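Local coordinates for protein 2-hydroxyhepta-2,4-diene-1,7-dioate isomerase (PDB 3QDF) that binds zinc and probably acts as an isomerase or acetylpyruvate hydrolase of the fumarylacetoacetate hydrolase family, at residues T194-G198 and A199-H203; G214-V217 and E218-A222. All coordinates share one frame; numbering follows the deposited sequence.

Interaction 1 lies in the hairpin of strands 191-196 and 199-205, at one border of a five-stranded mixed sheet within this chain; interaction 2 is a run of helix 213-223. The two follow in series, the hairpin finishing before the helix starts, and strand 199-205 leads on to that helix as the next regular element. Their centres are about 30 Å apart and their nearest atoms about 14 Å, so they do not touch. Both fall in the fumarylacetoacetate hydrolase family region. They differ in their relation to the metals: residues 199-203 supply a zinc ligand, His203, whereas the side chain of Ile216 stays about 10 Å from a bound zinc ion.

Interaction 1. Residues T194-G198 and A199-H203; sequences TEVNG and AVKQH. With ZN (zinc ion), chain C.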
loop_
_atom_site.group_PDB
_atom_site.type_symbol
_atom_site.label_atom_id
_atom_site.label_comp_id
_atom_site.label_asym_id
_atom_site.label_seq_id
_atom_site.Cartn_x
_atom_site.Cartn_y
_atom_site.Cartn_z
ATOM N N THR A 194 -1.608 -13.260 1.462
ATOM C CA THR A 194 -0.967 -12.819 2.703
ATOM C C THR A 194 -0.435 -13.994 3.523
ATOM O O THR A 194 -1.131 -14.997 3.745
ATOM C CB THR A 194 -1.926 -11.994 3.596
ATOM O OG1 THR A 194 -2.478 -10.911 2.837
ATOM C CG2 THR A 194 -1.180 -11.454 4.815
ATOM N N GLU A 195 0.801 -13.855 3.987
ATOM C CA GLU A 195 1.421 -14.863 4.830
ATOM C C GLU A 195 1.873 -14.275 6.148
ATOM O O GLU A 195 2.325 -13.135 6.212
ATOM C CB GLU A 195 2.618 -15.504 4.128
ATOM C CG GLU A 195 2.233 -16.270 2.884
ATOM C CD GLU A 195 3.435 -16.741 2.082
ATOM O OE1 GLU A 195 4.558 -16.826 2.652
ATOM O OE2 GLU A 195 3.242 -17.029 0.880
ATOM N N VAL A 196 1.735 -15.066 7.200
ATOM C CA VAL A 196 2.266 -14.720 8.509
ATOM C C VAL A 196 3.197 -15.878 8.871
ATOM O O VAL A 196 2.744 -17.019 9.030
ATOM C CB VAL A 196 1.127 -14.517 9.553
ATOM C CG1 VAL A 196 1.695 -14.223 10.944
ATOM C CG2 VAL A 196 0.205 -13.378 9.107
ATOM N N ASN A 197 4.497 -15.589 8.929
ATOM C CA ASN A 197 5.537 -16.611 9.159
ATOM C C ASN A 197 5.465 -17.723 8.140
ATOM O O ASN A 197 5.543 -18.890 8.490
ATOM C CB ASN A 197 5.461 -17.181 10.587
ATOM C CG ASN A 197 5.336 -16.094 11.627
ATOM O OD1 ASN A 197 5.926 -15.019 11.491
ATOM N ND2 ASN A 197 4.565 -16.358 12.673
ATOM N N GLY A 198 5.265 -17.349 6.879
ATOM C CA GLY A 198 5.231 -18.320 5.782
ATOM C C GLY A 198 3.944 -19.125 5.653
ATOM O O GLY A 198 3.829 -19.956 4.752
ATOM N N ALA A 199 2.973 -18.893 6.529
ATOM C CA ALA A 199 1.696 -19.619 6.458
ATOM C C ALA A 199 0.653 -18.722 5.812
ATOM O O ALA A 199 0.478 -17.575 6.239
ATOM C CB ALA A 199 1.238 -20.108 7.859
ATOM N N VAL A 200 -0.009 -19.237 4.771
ATOM C CA VAL A 200 -0.990 -18.469 3.991
ATOM C C VAL A 200 -2.295 -18.249 4.773
ATOM O O VAL A 200 -2.920 -19.217 5.257
ATOM C CB VAL A 200 -1.287 -19.131 2.619
ATOM C CG1 VAL A 200 -2.442 -18.415 1.913
ATOM C CG2 VAL A 200 -0.021 -19.145 1.729
ATOM N N LYS A 201 -2.689 -16.979 4.887
ATOM C CA LYS A 201 -3.870 -16.559 5.652
ATOM C C LYS A 201 -4.954 -15.973 4.766
ATOM O O LYS A 201 -6.133 -16.209 5.002
ATOM C CB LYS A 201 -3.495 -15.535 6.735
ATOM C CG LYS A 201 -2.460 -16.025 7.748
ATOM C CD LYS A 201 -2.949 -17.221 8.545
ATOM C CE LYS A 201 -1.854 -17.757 9.442
ATOM N NZ LYS A 201 -2.287 -19.047 10.043
ATOM N N GLN A 202 -4.544 -15.180 3.777
ATOM C CA GLN A 202 -5.452 -14.641 2.780
ATOM C C GLN A 202 -4.993 -15.152 1.439
ATOM O O GLN A 202 -3.785 -15.225 1.166
ATOM C CB GLN A 202 -5.426 -13.104 2.761
ATOM C CG GLN A 202 -5.770 -12.488 4.100
ATOM C CD GLN A 202 -5.900 -10.985 4.023
ATOM O OE1 GLN A 202 -4.901 -10.261 3.907
ATOM N NE2 GLN A 202 -7.131 -10.500 4.112
ATOM N N HIS A 203 -5.952 -15.487 0.589
ATOM C CA HIS A 203 -5.639 -16.022 -0.727
ATOM C C HIS A 203 -6.844 -15.793 -1.608
ATOM O O HIS A 203 -7.792 -16.574 -1.575
ATOM C CB HIS A 203 -5.300 -17.513 -0.607
ATOM C CG HIS A 203 -4.516 -18.062 -1.756
ATOM N ND1 HIS A 203 -4.348 -19.414 -1.948
ATOM C CD2 HIS A 203 -3.868 -17.455 -2.779
ATOM C CE1 HIS A 203 -3.615 -19.620 -3.031
ATOM N NE2 HIS A 203 -3.313 -18.447 -3.558
HETATM ZN ZN ZN C . -2.155 -18.533 -5.286
#
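Thr194 and Gln202 pair across a beta hairpin whose type I' turn runs from Val196 to Ala199 and whose returning strand carries a classic bulge at Lys201 and Gln202. Closing the turn, Val196 N donates to Ala199 O at 3.0 Å and Ala199 N donates to Val196 O. At the bulge, Thr194 O takes a nearly linear bond from Lys201 N (2.8 Å, 175° at the hydrogen) and a weak one from Gln202 N at 3.4 Å, while Thr194 N donates a hydrogen bond to Gln202 O. The turn's Asn197 is satisfied by strand 248-253 and its approach, OD1 accepting from Thr248 N and ND2 donating to Asp247 OD1. Glu195 CG packs on Val200 CG2, its carboxylate salt-bridged to Arg193. Past the bulge, His203 NE2 binds one zinc ion at 2.1 Å, with Glu191 as a further ligand. Gln202 NE2 donates to Thr236 OG1, and OE1 also accepts from Gly122 N, between Glu121 and Glu123, ligands of the other zinc ion. With OG1 anti to its carbonyl carbon (chi1 -54°), Thr194 runs alongside Gln202 and OG1 donates to OE1 at 2.7 Å, tilted 20° from the amide carbonyl plane.

Interaction 2. Residues G214-V217 and E218-A222; sequences GAIV and EWISA. With EDO (1,2-ethanediol), chain F.
Backbone bonds between Gly214-Val217 and Glu218-Ala222 follow the i to i+4 pattern without a break. Glu218 N reaches Gly214 O at 2.8 Å, Trp219 N reaches Ala215 O at 2.9 Å, and Ile220 N meets Ile216 O almost straight, with 176° at the hydrogen. Ser221 N completes the series on Val217 O.

A side-chain bond reinforces this last step. Ser221 OG also donates to Val217 O at 2.9 Å, so two donors from one residue grip a single carbonyl, approaching from opposite faces of its plane. The torsion that permits this places OG between the backbone N and the carbonyl carbon (chi1 75°), turning the hydroxyl back along the helix. The same OG accepts from Val135 N, which ties the helix to the loop holding Asp134 and Val135. Glu218 reaches that neighbourhood too: its extended chain brings OE2 to Ala137 N.

Apolar packing runs along another side. Ile216 and Ile220 lie alongside each other, pointing the same way, and CG2 of Ile216 touches CD1 of Ile220 at 3.6 Å. Both rest on Ile232 of strand 231-233, joined there by Val217; Ile216 also meets Val70, while Ile220 meets Val68 and Ile94. The Trp219 side chain touches Ile94 and Asp91.

A 1,2-ethanediol, probably from the crystallisation liquor, sits near Ser221 O, its O1 at 3.1 Å.

With isoleucines one turn apart on the strands and polar groups tied to a loop, the arrangement is that of an amphipathic alpha-helix packed against a beta-sheet.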
loop_
_atom_site.group_PDB
_atom_site.type_symbol
_atom_site.label_atom_id
_atom_site.label_comp_id
_atom_site.label_asym_id
_atom_site.label_seq_id
_atom_site.Cartn_x
_atom_site.Cartn_y
_atom_site.Cartn_z
ATOM N N GLY A 214 -12.206 1.773 -10.379
ATOM C CA GLY A 214 -12.907 2.944 -10.896
ATOM C C GLY A 214 -14.065 3.380 -9.995
ATOM O O GLY A 214 -14.241 4.573 -9.760
ATOM N N ALA A 215 -14.871 2.431 -9.512
ATOM C CA ALA A 215 -15.988 2.773 -8.611
ATOM C C ALA A 215 -15.486 3.401 -7.296
ATOM O O ALA A 215 -16.105 4.329 -6.737
ATOM C CB ALA A 215 -16.841 1.531 -8.323
ATOM N N ILE A 216 -14.367 2.894 -6.810
ATOM C CA ILE A 216 -13.769 3.404 -5.579
ATOM C C ILE A 216 -13.272 4.840 -5.795
ATOM O O ILE A 216 -13.571 5.744 -5.005
ATOM C CB ILE A 216 -12.612 2.495 -5.081
ATOM C CG1 ILE A 216 -13.161 1.185 -4.513
ATOM C CG2 ILE A 216 -11.767 3.221 -4.024
ATOM C CD1 ILE A 216 -12.068 0.147 -4.260
ATOM N N VAL A 217 -12.536 5.055 -6.879
ATOM C CA VAL A 217 -12.056 6.406 -7.170
ATOM C C VAL A 217 -13.203 7.375 -7.448
ATOM O O VAL A 217 -13.162 8.513 -7.009
ATOM C CB VAL A 217 -11.012 6.434 -8.326
ATOM C CG1 VAL A 217 -10.601 7.877 -8.671
ATOM C CG2 VAL A 217 -9.776 5.646 -7.898
ATOM N N GLU A 218 -14.216 6.923 -8.185
ATOM C CA GLU A 218 -15.394 7.734 -8.421
ATOM C C GLU A 218 -16.037 8.140 -7.097
ATOM O O GLU A 218 -16.338 9.329 -6.893
ATOM C CB GLU A 218 -16.413 6.993 -9.287
ATOM C CG GLU A 218 -17.678 7.800 -9.541
ATOM C CD GLU A 218 -18.626 7.067 -10.459
ATOM O OE1 GLU A 218 -19.521 6.396 -9.947
ATOM O OE2 GLU A 218 -18.462 7.125 -11.689
ATOM N N TRP A 219 -16.258 7.155 -6.215
ATOM C CA TRP A 219 -16.883 7.410 -4.925
ATOM C C TRP A 219 -16.080 8.397 -4.068
ATOM O O TRP A 219 -16.606 9.430 -3.633
ATOM C CB TRP A 219 -17.103 6.103 -4.161
ATOM C CG TRP A 219 -17.788 6.291 -2.863
ATOM C CD1 TRP A 219 -17.195 6.429 -1.628
ATOM C CD2 TRP A 219 -19.205 6.356 -2.648
ATOM N NE1 TRP A 219 -18.174 6.567 -0.663
ATOM C CE2 TRP A 219 -19.409 6.533 -1.267
ATOM C CE3 TRP A 219 -20.330 6.270 -3.501
ATOM C CZ2 TRP A 219 -20.694 6.630 -0.706
ATOM C CZ3 TRP A 219 -21.609 6.378 -2.946
ATOM C CH2 TRP A 219 -21.779 6.543 -1.559
ATOM N N ILE A 220 -14.809 8.091 -3.847
ATOM C CA ILE A 220 -13.964 8.952 -3.002
ATOM C C ILE A 220 -13.785 10.388 -3.578
ATOM O O ILE A 220 -13.834 11.376 -2.827
ATOM C CB ILE A 220 -12.584 8.291 -2.733
ATOM C CG1 ILE A 220 -12.766 6.972 -1.955
ATOM C CG2 ILE A 220 -11.612 9.287 -2.032
ATOM C CD1 ILE A 220 -11.474 6.093 -1.864
ATOM N N SER A 221 -13.576 10.499 -4.896
ATOM C CA SER A 221 -13.288 11.809 -5.498
ATOM C C SER A 221 -14.553 12.688 -5.596
ATOM O O SER A 221 -14.462 13.914 -5.813
ATOM C CB SER A 221 -12.617 11.654 -6.862
ATOM O OG SER A 221 -13.566 11.249 -7.836
ATOM N N ALA A 222 -15.724 12.069 -5.425
ATOM C CA ALA A 222 -16.972 12.820 -5.263
ATOM C C ALA A 222 -17.087 13.437 -3.855
ATOM O O ALA A 222 -17.885 14.352 -3.642
ATOM C CB ALA A 222 -18.208 11.933 -5.563
HETATM C C1 EDO F . -15.813 17.876 -4.890
HETATM O O1 EDO F . -16.103 16.548 -5.313
HETATM C C2 EDO F . -15.011 17.708 -3.621
HETATM O O2 EDO F . -15.882 17.942 -2.508
#